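Local coordinates for protein glutamine cyclotransferase (Zymomonas mobilis, PDB 3NOL) that catalyses the cyclisation of N-terminal glutamine to pyroglutamate with release of ammonia, as a bacterial glutaminyl cyclase of beta-propeller fold, at residues 38-46 with 57-68; 217-228 with 242-250. All blocks are in the same frame, centred on the assembly; numbering follows the deposited sequence.

Interaction 1. Residues 38-46 with 57-68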
ATOM      1  N   PRO A  38      17.104  -4.338   0.096  1.00  8.84           N
ATOM      2  CA  PRO A  38      16.996  -4.249   1.555  1.00  8.70           C
ATOM      3  C   PRO A  38      15.757  -3.462   2.011  1.00  8.66           C
ATOM      4  O   PRO A  38      15.422  -2.408   1.430  1.00  8.11           O
ATOM      5  CB  PRO A  38      18.258  -3.484   1.961  1.00  9.41           C
ATOM      6  CG  PRO A  38      19.180  -3.573   0.821  1.00 10.87           C
ATOM      7  CD  PRO A  38      18.350  -3.733  -0.409  1.00  8.94           C
ATOM      8  N   HIS A  39      15.070  -3.986   3.024  1.00  8.45           N
ATOM      9  CA  HIS A  39      14.011  -3.228   3.705  1.00  7.48           C
ATOM     10  C   HIS A  39      14.311  -3.158   5.200  1.00  8.37           C
ATOM     11  O   HIS A  39      14.924  -4.077   5.780  1.00  7.13           O
ATOM     12  CB  HIS A  39      12.635  -3.853   3.442  1.00  7.81           C
ATOM     13  CG  HIS A  39      11.487  -3.089   4.045  1.00  6.96           C
ATOM     14  ND1 HIS A  39      10.787  -3.550   5.133  1.00  7.94           N
ATOM     15  CD2 HIS A  39      10.903  -1.911   3.692  1.00  9.68           C
ATOM     16  CE1 HIS A  39       9.826  -2.689   5.445  1.00  7.16           C
ATOM     17  NE2 HIS A  39       9.875  -1.683   4.583  1.00  9.87           N
ATOM     18  N   ASP A  40      13.911  -2.045   5.804  1.00  8.59           N
ATOM     19  CA  ASP A  40      14.172  -1.766   7.218  1.00  8.31           C
ATOM     20  C   ASP A  40      13.386  -2.765   8.076  1.00  8.56           C
ATOM     21  O   ASP A  40      12.149  -2.801   8.039  1.00  7.87           O
ATOM     22  CB  ASP A  40      13.744  -0.310   7.493  1.00  8.99           C
ATOM     23  CG  ASP A  40      14.033   0.145   8.917  1.00 10.00           C
ATOM     24  OD1 ASP A  40      14.379  -0.699   9.799  1.00  8.20           O
ATOM     25  OD2 ASP A  40      13.857   1.359   9.147  1.00  9.12           O
ATOM     26  N   THR A  41      14.106  -3.570   8.860  1.00  8.04           N
ATOM     27  CA  THR A  41      13.442  -4.608   9.679  1.00  8.33           C
ATOM     28  C   THR A  41      12.738  -4.035  10.907  1.00  8.98           C
ATOM     29  O   THR A  41      12.089  -4.769  11.647  1.00  9.44           O
ATOM     30  CB  THR A  41      14.424  -5.729  10.131  1.00  8.79           C
ATOM     31  OG1 THR A  41      15.561  -5.145  10.784  1.00 10.02           O
ATOM     32  CG2 THR A  41      14.872  -6.576   8.952  1.00  8.35           C
ATOM     33  N   LYS A  42      12.862  -2.728  11.126  1.00  9.50           N
ATOM     34  CA  LYS A  42      12.130  -2.055  12.185  1.00 10.71           C
ATOM     35  C   LYS A  42      10.915  -1.279  11.644  1.00 10.47           C
ATOM     36  O   LYS A  42      10.177  -0.648  12.405  1.00 11.67           O
ATOM     37  CB  LYS A  42      13.078  -1.136  12.993  1.00 11.69           C
ATOM     38  CG  LYS A  42      14.128  -1.918  13.801  1.00 11.93           C
ATOM     39  CD  LYS A  42      14.873  -1.018  14.774  1.00 14.39           C
ATOM     40  CE  LYS A  42      15.795  -1.826  15.672  1.00 18.72           C
ATOM     41  NZ  LYS A  42      16.826  -2.569  14.897  1.00 23.46           N
ATOM     42  N   ALA A  43      10.699  -1.349  10.330  1.00  9.18           N
ATOM     43  CA  ALA A  43       9.677  -0.546   9.669  1.00  8.72           C
ATOM     44  C   ALA A  43       8.373  -1.322   9.548  1.00  8.13           C
ATOM     45  O   ALA A  43       8.273  -2.247   8.712  1.00  8.17           O
ATOM     46  CB  ALA A  43      10.159  -0.092   8.260  1.00  8.43           C
ATOM     47  N   PHE A  44       7.381  -0.904  10.338  1.00  7.30           N
ATOM     48  CA  PHE A  44       6.003  -1.420  10.214  1.00  7.40           C
ATOM     49  C   PHE A  44       5.289  -0.746   9.042  1.00  7.40           C
ATOM     50  O   PHE A  44       4.600   0.273   9.213  1.00  7.73           O
ATOM     51  CB  PHE A  44       5.187  -1.173  11.490  1.00  7.42           C
ATOM     52  CG  PHE A  44       5.641  -1.978  12.684  1.00  8.34           C
ATOM     53  CD1 PHE A  44       6.552  -1.432  13.600  1.00  8.58           C
ATOM     54  CD2 PHE A  44       5.122  -3.264  12.911  1.00  9.12           C
ATOM     55  CE1 PHE A  44       6.942  -2.168  14.747  1.00  7.93           C
ATOM     56  CE2 PHE A  44       5.531  -4.020  14.034  1.00  8.29           C
ATOM     57  CZ  PHE A  44       6.432  -3.467  14.952  1.00  8.22           C
ATOM     58  N   THR A  45       5.471  -1.296   7.854  1.00  6.95           N
ATOM     59  CA  THR A  45       4.930  -0.684   6.642  1.00  7.13           C
ATOM     60  C   THR A  45       3.406  -0.538   6.673  1.00  6.97           C
ATOM     61  O   THR A  45       2.692  -1.550   6.839  1.00  6.89           O
ATOM     62  CB  THR A  45       5.331  -1.547   5.414  1.00  7.18           C
ATOM     63  OG1 THR A  45       6.759  -1.687   5.396  1.00  8.19           O
ATOM     64  CG2 THR A  45       4.860  -0.894   4.133  1.00  6.46           C
ATOM     65  N   GLU A  46       2.906   0.703   6.521  1.00  6.07           N
ATOM     66  CA  GLU A  46       1.450   0.973   6.468  1.00  6.93           C
ATOM     67  C   GLU A  46       0.962   1.660   5.164  1.00  6.47           C
ATOM     68  O   GLU A  46      -0.251   1.821   4.926  1.00  6.87           O
ATOM     69  CB  GLU A  46       1.011   1.832   7.655  1.00  7.34           C
ATOM     70  CG  GLU A  46       1.346   1.274   9.051  1.00  7.44           C
ATOM     71  CD  GLU A  46       0.584  -0.009   9.387  1.00  9.29           C
ATOM     72  OE1 GLU A  46      -0.228  -0.484   8.565  1.00 11.23           O
ATOM     73  OE2 GLU A  46       0.778  -0.546  10.509  1.00 12.47           O
ATOM     74  N   GLU A  57       7.310   5.606   1.720  1.00  6.46           N
ATOM     75  CA  GLU A  57       6.789   4.676   2.703  1.00  6.75           C
ATOM     76  C   GLU A  57       6.278   5.401   3.940  1.00  6.77           C
ATOM     77  O   GLU A  57       6.927   6.325   4.444  1.00  7.54           O
ATOM     78  CB  GLU A  57       7.881   3.683   3.099  1.00  6.35           C
ATOM     79  CG  GLU A  57       7.373   2.417   3.818  1.00  7.59           C
ATOM     80  CD  GLU A  57       8.494   1.403   4.133  1.00  8.57           C
ATOM     81  OE1 GLU A  57       9.636   1.583   3.645  1.00 10.28           O
ATOM     82  OE2 GLU A  57       8.196   0.424   4.855  1.00 11.44           O
ATOM     83  N   SER A  58       5.094   4.983   4.383  1.00  6.85           N
ATOM     84  CA  SER A  58       4.525   5.380   5.654  1.00  6.85           C
ATOM     85  C   SER A  58       4.817   4.216   6.586  1.00  7.39           C
ATOM     86  O   SER A  58       4.382   3.076   6.323  1.00  7.44           O
ATOM     87  CB  SER A  58       2.991   5.547   5.512  1.00  6.78           C
ATOM     88  OG  SER A  58       2.384   5.694   6.773  1.00  7.36           O
ATOM     89  N   THR A  59       5.554   4.507   7.660  0.50  7.66           N
ATOM     90  CA  THR A  59       6.056   3.486   8.602  0.50  8.39           C
ATOM     91  C   THR A  59       5.739   3.803  10.043  0.50  8.83           C
ATOM     92  O   THR A  59       5.837   4.960  10.477  0.50  8.89           O
ATOM     93  CB  THR A  59       7.610   3.310   8.547  0.50  8.16           C
ATOM     94  OG1 THR A  59       8.277   4.550   8.835  0.50  7.96           O
ATOM     95  CG2 THR A  59       8.057   2.778   7.217  0.50  9.21           C
ATOM     96  N   GLY A  60       5.375   2.764  10.788  1.00  9.05           N
ATOM     97  CA  GLY A  60       5.357   2.844  12.231  1.00 10.70           C
ATOM     98  C   GLY A  60       6.785   2.474  12.597  1.00 12.11           C
ATOM     99  O   GLY A  60       7.439   1.605  11.941  1.00 13.06           O
ATOM    100  N   LEU A  61       7.321   3.211  13.558  1.00 12.19           N
ATOM    101  CA  LEU A  61       8.685   3.001  14.018  1.00 12.24           C
ATOM    102  C   LEU A  61       8.606   3.126  15.509  1.00 12.64           C
ATOM    103  O   LEU A  61       8.393   4.240  16.024  1.00 12.88           O
ATOM    104  CB  LEU A  61       9.640   4.066  13.430  1.00 12.75           C
ATOM    105  CG  LEU A  61       9.891   3.954  11.919  1.00 12.36           C
ATOM    106  CD1 LEU A  61      10.673   5.171  11.393  1.00 14.01           C
ATOM    107  CD2 LEU A  61      10.625   2.640  11.604  1.00 14.86           C
ATOM    108  N   ASN A  62       8.697   1.990  16.199  1.00 12.65           N
ATOM    109  CA  ASN A  62       8.740   1.980  17.684  1.00 13.38           C
ATOM    110  C   ASN A  62       7.805   3.014  18.377  1.00 13.53           C
ATOM    111  O   ASN A  62       8.271   3.882  19.172  1.00 13.19           O
ATOM    112  CB  ASN A  62      10.201   2.158  18.150  1.00 13.26           C
ATOM    113  CG  ASN A  62      10.386   1.878  19.641  1.00 15.91           C
ATOM    114  OD1 ASN A  62       9.544   1.237  20.259  1.00 16.00           O
ATOM    115  ND2 ASN A  62      11.502   2.337  20.210  1.00 16.13           N
ATOM    116  N   GLY A  63       6.509   2.943  18.053  1.00 12.76           N
ATOM    117  CA  GLY A  63       5.466   3.760  18.730  1.00 14.21           C
ATOM    118  C   GLY A  63       5.071   5.072  18.067  1.00 14.07           C
ATOM    119  O   GLY A  63       4.059   5.687  18.441  1.00 15.32           O
ATOM    120  N   ARG A  64       5.874   5.518  17.095  1.00 12.69           N
ATOM    121  CA  ARG A  64       5.640   6.790  16.397  1.00 12.28           C
ATOM    122  C   ARG A  64       5.547   6.495  14.909  1.00 11.47           C
ATOM    123  O   ARG A  64       5.821   5.372  14.486  1.00 12.40           O
ATOM    124  CB  ARG A  64       6.752   7.821  16.703  1.00 12.05           C
ATOM    125  CG  ARG A  64       6.672   8.416  18.127  1.00 12.26           C
ATOM    126  CD  ARG A  64       5.462   9.339  18.304  1.00 11.30           C
ATOM    127  NE  ARG A  64       5.585  10.610  17.580  1.00 12.29           N
ATOM    128  CZ  ARG A  64       6.267  11.674  18.005  1.00 13.24           C
ATOM    129  NH1 ARG A  64       6.321  12.766  17.245  1.00 13.74           N
ATOM    130  NH2 ARG A  64       6.925  11.645  19.178  1.00 13.13           N
ATOM    131  N   SER A  65       5.142   7.480  14.122  1.00 11.18           N
ATOM    132  CA  SER A  65       4.899   7.247  12.696  1.00 10.84           C
ATOM    133  C   SER A  65       5.647   8.265  11.816  1.00  9.79           C
ATOM    134  O   SER A  65       5.744   9.458  12.153  1.00  9.17           O
ATOM    135  CB  SER A  65       3.385   7.244  12.449  1.00 11.55           C
ATOM    136  OG  SER A  65       3.032   7.666  11.155  1.00 13.55           O
ATOM    137  N   SER A  66       6.183   7.779  10.701  1.00  9.30           N
ATOM    138  CA  SER A  66       6.966   8.618   9.794  1.00  8.59           C
ATOM    139  C   SER A  66       6.588   8.392   8.325  1.00  8.80           C
ATOM    140  O   SER A  66       6.100   7.317   7.961  1.00  7.64           O
ATOM    141  CB  SER A  66       8.460   8.323   9.987  1.00  9.42           C
ATOM    142  OG  SER A  66       8.957   8.885  11.197  1.00 11.34           O
ATOM    143  N   ILE A  67       6.857   9.408   7.498  1.00  8.28           N
ATOM    144  CA  ILE A  67       6.760   9.276   6.044  1.00  8.46           C
ATOM    145  C   ILE A  67       8.199   9.437   5.543  1.00  8.30           C
ATOM    146  O   ILE A  67       8.876  10.391   5.923  1.00  7.20           O
ATOM    147  CB  ILE A  67       5.832  10.368   5.400  1.00  9.16           C
ATOM    148  CG1 ILE A  67       4.389  10.321   5.968  1.00 12.34           C
ATOM    149  CG2 ILE A  67       5.872  10.264   3.859  1.00  9.51           C
ATOM    150  CD1 ILE A  67       3.773   8.981   6.079  1.00 12.50           C
ATOM    151  N   ARG A  68       8.668   8.491   4.736  1.00  7.26           N
ATOM    152  CA  ARG A  68      10.047   8.553   4.238  1.00  8.09           C
ATOM    153  C   ARG A  68      10.155   8.363   2.737  1.00  7.92           C
ATOM    154  O   ARG A  68       9.385   7.600   2.149  1.00  6.60           O
ATOM    155  CB  ARG A  68      10.943   7.530   4.934  1.00  9.10           C
ATOM    156  CG  ARG A  68      10.407   6.105   4.911  1.00  9.46           C
ATOM    157  CD  ARG A  68      11.398   5.037   5.432  1.00 11.11           C
ATOM    158  NE  ARG A  68      11.998   5.406   6.718  1.00 12.14           N
ATOM    159  CZ  ARG A  68      12.516   4.555   7.607  1.00 14.06           C
ATOM    160  NH1 ARG A  68      12.515   3.214   7.405  1.00  9.31           N
ATOM    161  NH2 ARG A  68      13.051   5.067   8.715  1.00 14.72           N
TER
HETATM  162  O   HOH W   1      10.141  -0.151  14.928  1.00 15.24           O
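His39 and Thr45 converge on one carboxylate oxygen of Glu57, at the start of a propeller blade whose first two antiparallel strands, 44-51 and 54-61, pair here. Glu57 reaches them with CG anti to its backbone N (chi1 -164°) and the rest of the chain extended. His39 points its NE2 edge at OE2 of Glu57, 2.7 Å away and almost in the ring plane, on the syn side of the carboxylate. Thr45 crosses Glu57 at about a right angle, and its OG1 donates to the same OE2 over 2.6 Å, nearly in line with the C-O bond. Two donors thus grip one oxygen and fix the turn of the carboxylate. A second carboxylate is used differently: that of Asp40 is nearly coplanar with the Arg68 guanidinium, although the side chains cross at about a right angle, and OD2 takes NH1 at 2.9 Å in a salt bridge through its anti lone pair. OD1 of Asp40 meanwhile closes an Asx turn with the backbone N of Lys42. Leu61 brings CD2 to 3.4 Å from Lys42 O, beside Ala43 CA. Between the two turns a water donates to Lys42 O at 2.6 Å and accepts from Asn62 N.

Interaction 2. Residues 217-228 with 242-250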
ATOM      1  N   ALA A 217      13.795 -14.690   1.646  1.00 15.30           N
ATOM      2  CA  ALA A 217      14.143 -13.327   2.118  1.00 14.24           C
ATOM      3  C   ALA A 217      15.519 -13.203   2.794  1.00 14.33           C
ATOM      4  O   ALA A 217      15.899 -12.097   3.218  1.00 13.86           O
ATOM      5  CB  ALA A 217      13.059 -12.796   3.072  1.00 14.19           C
ATOM      6  N   GLY A 218      16.253 -14.313   2.896  1.00 14.15           N
ATOM      7  CA  GLY A 218      17.464 -14.355   3.724  1.00 14.35           C
ATOM      8  C   GLY A 218      17.151 -14.388   5.223  1.00 14.52           C
ATOM      9  O   GLY A 218      16.002 -14.607   5.626  1.00 14.58           O
ATOM     10  N   PRO A 219      18.178 -14.183   6.073  1.00 14.52           N
ATOM     11  CA  PRO A 219      17.947 -14.295   7.519  1.00 14.20           C
ATOM     12  C   PRO A 219      16.830 -13.351   7.972  1.00 13.50           C
ATOM     13  O   PRO A 219      16.826 -12.180   7.586  1.00 12.73           O
ATOM     14  CB  PRO A 219      19.296 -13.865   8.132  1.00 14.53           C
ATOM     15  CG  PRO A 219      20.298 -14.091   7.050  1.00 15.67           C
ATOM     16  CD  PRO A 219      19.576 -13.828   5.753  1.00 14.79           C
ATOM     17  N   LEU A 220      15.897 -13.860   8.778  1.00 13.02           N
ATOM     18  CA  LEU A 220      14.756 -13.057   9.239  1.00 12.43           C
ATOM     19  C   LEU A 220      14.995 -12.374  10.579  1.00 12.18           C
ATOM     20  O   LEU A 220      15.683 -12.946  11.440  1.00 11.23           O
ATOM     21  CB  LEU A 220      13.496 -13.937   9.358  1.00 12.39           C
ATOM     22  CG  LEU A 220      13.027 -14.741   8.135  1.00 13.50           C
ATOM     23  CD1 LEU A 220      11.793 -15.570   8.494  1.00 12.46           C
ATOM     24  CD2 LEU A 220      12.736 -13.813   6.930  1.00 13.27           C
ATOM     25  N   PRO A 221      14.399 -11.169  10.780  1.00 12.17           N
ATOM     26  CA  PRO A 221      14.501 -10.529  12.087  1.00 12.78           C
ATOM     27  C   PRO A 221      13.533 -11.220  13.030  1.00 13.07           C
ATOM     28  O   PRO A 221      12.618 -11.927  12.587  1.00 12.46           O
ATOM     29  CB  PRO A 221      14.012  -9.091  11.827  1.00 13.42           C
ATOM     30  CG  PRO A 221      13.038  -9.227  10.669  1.00 11.92           C
ATOM     31  CD  PRO A 221      13.562 -10.388   9.838  1.00 12.73           C
ATOM     32  N   SER A 222      13.733 -11.010  14.320  1.00 13.48           N
ATOM     33  CA  SER A 222      12.716 -11.333  15.287  1.00 14.88           C
ATOM     34  C   SER A 222      12.512 -10.076  16.128  1.00 14.91           C
ATOM     35  O   SER A 222      13.468  -9.541  16.705  1.00 16.01           O
ATOM     36  CB  SER A 222      13.115 -12.538  16.139  1.00 14.93           C
ATOM     37  OG  SER A 222      12.017 -12.961  16.933  1.00 16.10           O
ATOM     38  N   PRO A 223      11.274  -9.574  16.178  1.00 15.06           N
ATOM     39  CA  PRO A 223      10.053 -10.095  15.583  1.00 13.90           C
ATOM     40  C   PRO A 223       9.921  -9.798  14.092  1.00 13.13           C
ATOM     41  O   PRO A 223      10.671  -8.983  13.549  1.00 12.63           O
ATOM     42  CB  PRO A 223       8.963  -9.334  16.336  1.00 15.01           C
ATOM     43  CG  PRO A 223       9.576  -8.055  16.660  1.00 15.58           C
ATOM     44  CD  PRO A 223      11.027  -8.328  16.929  1.00 15.10           C
ATOM     45  N   ILE A 224       8.964 -10.461  13.453  1.00 11.62           N
ATOM     46  CA  ILE A 224       8.572 -10.134  12.073  1.00 10.79           C
ATOM     47  C   ILE A 224       7.039 -10.114  12.005  1.00 10.47           C
ATOM     48  O   ILE A 224       6.374 -10.768  12.808  1.00 11.73           O
ATOM     49  CB  ILE A 224       9.194 -11.103  11.045  1.00 10.67           C
ATOM     50  CG1 ILE A 224       9.072 -10.541   9.608  1.00 11.27           C
ATOM     51  CG2 ILE A 224       8.558 -12.506  11.160  1.00 11.09           C
ATOM     52  CD1 ILE A 224       9.961 -11.247   8.604  1.00 12.32           C
ATOM     53  N   ASP A 225       6.488  -9.344  11.071  1.00  9.95           N
ATOM     54  CA  ASP A 225       5.049  -9.084  11.029  1.00  9.21           C
ATOM     55  C   ASP A 225       4.544  -9.425   9.586  1.00  9.09           C
ATOM     56  O   ASP A 225       5.216 -10.179   8.823  1.00  8.87           O
ATOM     57  CB  ASP A 225       4.802  -7.628  11.493  1.00  9.53           C
ATOM     58  CG  ASP A 225       3.390  -7.355  12.007  1.00 11.69           C
ATOM     59  OD1 ASP A 225       2.414  -7.479  11.262  1.00  9.70           O
ATOM     60  OD2 ASP A 225       3.251  -6.923  13.170  1.00 17.34           O
ATOM     61  N   VAL A 226       3.376  -8.900   9.222  1.00  8.13           N
ATOM     62  CA  VAL A 226       2.645  -9.434   8.061  1.00  8.76           C
ATOM     63  C   VAL A 226       3.002  -8.809   6.720  1.00  7.82           C
ATOM     64  O   VAL A 226       3.479  -7.675   6.648  1.00  7.40           O
ATOM     65  CB  VAL A 226       1.085  -9.349   8.241  1.00  9.70           C
ATOM     66  CG1 VAL A 226       0.641 -10.127   9.453  1.00 12.16           C
ATOM     67  CG2 VAL A 226       0.619  -7.927   8.335  1.00  9.57           C
ATOM     68  N   LEU A 227       2.751  -9.576   5.661  1.00  7.11           N
ATOM     69  CA  LEU A 227       2.789  -9.049   4.296  1.00  6.35           C
ATOM     70  C   LEU A 227       1.902  -7.794   4.209  1.00  6.32           C
ATOM     71  O   LEU A 227       0.762  -7.808   4.633  1.00  7.06           O
ATOM     72  CB  LEU A 227       2.289 -10.119   3.306  1.00  6.56           C
ATOM     73  CG  LEU A 227       2.282  -9.695   1.835  1.00  7.22           C
ATOM     74  CD1 LEU A 227       3.737  -9.660   1.306  1.00  5.31           C
ATOM     75  CD2 LEU A 227       1.442 -10.622   0.980  1.00  8.23           C
ATOM     76  N   ASN A 228       2.442  -6.706   3.656  1.00  6.02           N
ATOM     77  CA  ASN A 228       1.690  -5.448   3.537  1.00  6.48           C
ATOM     78  C   ASN A 228       2.549  -4.421   2.841  1.00  5.92           C
ATOM     79  O   ASN A 228       3.636  -4.069   3.337  1.00  6.36           O
ATOM     80  CB  ASN A 228       1.234  -4.862   4.899  1.00  6.12           C
ATOM     81  CG  ASN A 228       0.171  -3.767   4.722  1.00  7.58           C
ATOM     82  OD1 ASN A 228      -0.913  -4.013   4.133  1.00  7.41           O
ATOM     83  ND2 ASN A 228       0.487  -2.538   5.185  1.00  6.36           N
ATOM     84  N   THR A 242       6.316  -5.814  -0.135  1.00  5.30           N
ATOM     85  CA  THR A 242       7.036  -5.970   1.125  1.00  6.13           C
ATOM     86  C   THR A 242       6.058  -6.282   2.283  1.00  6.26           C
ATOM     87  O   THR A 242       4.888  -6.647   2.065  1.00  6.67           O
ATOM     88  CB  THR A 242       7.983  -4.733   1.406  1.00  6.50           C
ATOM     89  OG1 THR A 242       8.909  -5.027   2.479  1.00  7.14           O
ATOM     90  CG2 THR A 242       7.163  -3.485   1.732  1.00  6.07           C
ATOM     91  N   GLY A 243       6.562  -6.179   3.509  1.00  6.23           N
ATOM     92  CA  GLY A 243       5.728  -6.407   4.674  1.00  5.96           C
ATOM     93  C   GLY A 243       6.306  -5.744   5.915  1.00  5.97           C
ATOM     94  O   GLY A 243       7.457  -5.203   5.917  1.00  5.74           O
ATOM     95  N   LYS A 244       5.500  -5.770   6.975  1.00  6.47           N
ATOM     96  CA  LYS A 244       5.896  -5.094   8.212  1.00  6.18           C
ATOM     97  C   LYS A 244       7.063  -5.827   8.852  1.00  6.33           C
ATOM     98  O   LYS A 244       6.941  -7.019   9.164  1.00  6.29           O
ATOM     99  CB  LYS A 244       4.713  -4.991   9.164  1.00  5.77           C
ATOM    100  CG  LYS A 244       3.471  -4.300   8.529  1.00  6.17           C
ATOM    101  CD  LYS A 244       2.465  -3.923   9.636  1.00  5.92           C
ATOM    102  CE  LYS A 244       1.061  -3.553   9.108  1.00  7.07           C
ATOM    103  NZ  LYS A 244       0.081  -3.251  10.221  1.00  7.92           N
ATOM    104  N   LEU A 245       8.164  -5.095   9.037  1.00  6.88           N
ATOM    105  CA  LEU A 245       9.449  -5.598   9.601  1.00  6.41           C
ATOM    106  C   LEU A 245      10.196  -6.536   8.641  1.00  6.55           C
ATOM    107  O   LEU A 245      11.216  -7.131   9.004  1.00  7.40           O
ATOM    108  CB  LEU A 245       9.245  -6.269  10.967  1.00  6.37           C
ATOM    109  CG  LEU A 245       8.369  -5.549  12.005  1.00  6.53           C
ATOM    110  CD1 LEU A 245       8.259  -6.383  13.294  1.00  7.58           C
ATOM    111  CD2 LEU A 245       8.929  -4.161  12.305  1.00  7.50           C
ATOM    112  N   TRP A 246       9.692  -6.652   7.410  1.00  6.10           N
ATOM    113  CA  TRP A 246      10.296  -7.555   6.444  1.00  6.89           C
ATOM    114  C   TRP A 246      11.696  -7.048   6.066  1.00  7.16           C
ATOM    115  O   TRP A 246      11.904  -5.836   5.920  1.00  7.64           O
ATOM    116  CB  TRP A 246       9.401  -7.688   5.210  1.00  7.29           C
ATOM    117  CG  TRP A 246       8.247  -8.600   5.433  1.00  6.69           C
ATOM    118  CD1 TRP A 246       7.548  -8.810   6.607  1.00  7.13           C
ATOM    119  CD2 TRP A 246       7.679  -9.475   4.467  1.00  8.18           C
ATOM    120  NE1 TRP A 246       6.563  -9.755   6.404  1.00  8.83           N
ATOM    121  CE2 TRP A 246       6.628 -10.187   5.104  1.00  8.02           C
ATOM    122  CE3 TRP A 246       7.958  -9.741   3.123  1.00 10.15           C
ATOM    123  CZ2 TRP A 246       5.854 -11.142   4.428  1.00  8.25           C
ATOM    124  CZ3 TRP A 246       7.190 -10.694   2.459  1.00  7.47           C
ATOM    125  CH2 TRP A 246       6.153 -11.380   3.111  1.00  8.08           C
ATOM    126  N   PRO A 247      12.672  -7.969   5.936  1.00  7.42           N
ATOM    127  CA  PRO A 247      14.057  -7.562   5.613  1.00  7.79           C
ATOM    128  C   PRO A 247      14.301  -7.216   4.145  1.00  7.88           C
ATOM    129  O   PRO A 247      15.410  -6.789   3.796  1.00  7.28           O
ATOM    130  CB  PRO A 247      14.879  -8.812   5.979  1.00  8.84           C
ATOM    131  CG  PRO A 247      13.905  -9.963   5.703  1.00  8.64           C
ATOM    132  CD  PRO A 247      12.555  -9.433   6.142  1.00  8.34           C
ATOM    133  N   LYS A 248      13.295  -7.441   3.298  1.00  7.56           N
ATOM    134  CA  LYS A 248      13.432  -7.157   1.860  1.00  7.59           C
ATOM    135  C   LYS A 248      12.181  -6.516   1.270  1.00  7.61           C
ATOM    136  O   LYS A 248      11.087  -6.728   1.782  1.00  6.99           O
ATOM    137  CB  LYS A 248      13.711  -8.450   1.060  1.00  7.45           C
ATOM    138  CG  LYS A 248      14.979  -9.251   1.428  1.00  7.73           C
ATOM    139  CD  LYS A 248      16.290  -8.493   1.171  1.00 10.42           C
ATOM    140  CE  LYS A 248      17.487  -9.415   1.494  1.00 12.90           C
ATOM    141  NZ  LYS A 248      18.803  -8.707   1.350  1.00 14.51           N
ATOM    142  N   VAL A 249      12.367  -5.758   0.180  1.00  6.97           N
ATOM    143  CA  VAL A 249      11.322  -5.471  -0.788  1.00  7.87           C
ATOM    144  C   VAL A 249      11.647  -6.379  -1.980  1.00  8.04           C
ATOM    145  O   VAL A 249      12.800  -6.411  -2.434  1.00  9.10           O
ATOM    146  CB  VAL A 249      11.348  -4.000  -1.280  1.00  7.68           C
ATOM    147  CG1 VAL A 249      10.262  -3.756  -2.344  1.00  9.02           C
ATOM    148  CG2 VAL A 249      11.187  -3.028  -0.100  1.00  9.15           C
ATOM    149  N   PHE A 250      10.650  -7.088  -2.478  1.00  7.67           N
ATOM    150  CA  PHE A 250      10.846  -7.994  -3.611  1.00  7.79           C
ATOM    151  C   PHE A 250      10.260  -7.370  -4.858  1.00  7.93           C
ATOM    152  O   PHE A 250       9.095  -6.951  -4.869  1.00  7.54           O
ATOM    153  CB  PHE A 250      10.136  -9.330  -3.385  1.00  8.02           C
ATOM    154  CG  PHE A 250      10.665 -10.105  -2.209  1.00  9.26           C
ATOM    155  CD1 PHE A 250       9.978 -10.096  -1.006  1.00 10.67           C
ATOM    156  CD2 PHE A 250      11.868 -10.825  -2.307  1.00 10.66           C
ATOM    157  CE1 PHE A 250      10.466 -10.799   0.111  1.00 10.36           C
ATOM    158  CE2 PHE A 250      12.372 -11.535  -1.208  1.00 10.94           C
ATOM    159  CZ  PHE A 250      11.655 -11.527   0.011  1.00  9.91           C
TER
HETATM  160  O   HOH W   2      -0.008  -6.010  11.203  1.00  9.56           O
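Trp246 lays its indole against residues 224-227, where a long proline-rich loop leads into strand 227-233 and the beta hairpin it forms with strand 238-243 in the propeller. Its CB leaves the backbone heading away from that loop, but CG stands anti to the carbonyl carbon (chi1 -78°) and the ring swings back. CD1 comes first, 3.8 Å from Ile224 CG1. NE1 follows, donating to Asp225 O at 2.8 Å; the acceptor lies in the indole plane, whereas the donor sits well above the plane of the carbonyl. Farther along, CZ2 lies beside the backbone N and CA of Leu227, and CH2 at the far rim meets Leu227 CD1 at 3.5 Å. One ring face packs on Gly243, whose CA is 3.4 Å above the plane; a CB there would clash with the indole. A phenylalanine in place of Trp246 would probably leave Asp225 O without its indole donor and open a gap beside Leu227 CD1. Next to the ring, Pro247 fits among Ala217, Pro221 and Ile224, while Ala217 CB abuts the edge of Phe250. Backbone bonds continue the pairing, from Lys244 N to Val226 O and from Asn228 N to Thr242 O. Lys244 runs alongside Asp225; its NZ, salt-bridged to Glu46, is 2.9 Å from the oxygen of a water that donates to Asp225 OD1.

How the interactions relate
Interactions 1 and 2, with centres about 12 Å apart, touch directly through two polar bonds. His39 ND1 lies 2.7 Å from Trp246 O, a probable hydrogen bond, so the histidine held by Glu57 also reaches the turn carrying the indole. Glu46 OE2 and Lys244 NZ form a salt bridge of 2.8 Å, and both side chains also hydrogen-bond a glycerol, probably from the crystallisation liquor, though such molecules often mark pockets. Asn228 joins Thr45 O to the backbone of Glu176, a calcium ligand; the nearest side-chain atoms of Thr45 and Asn228 are each about 8 Å from the calcium ion. Thr41 O packs on Leu245 CD2.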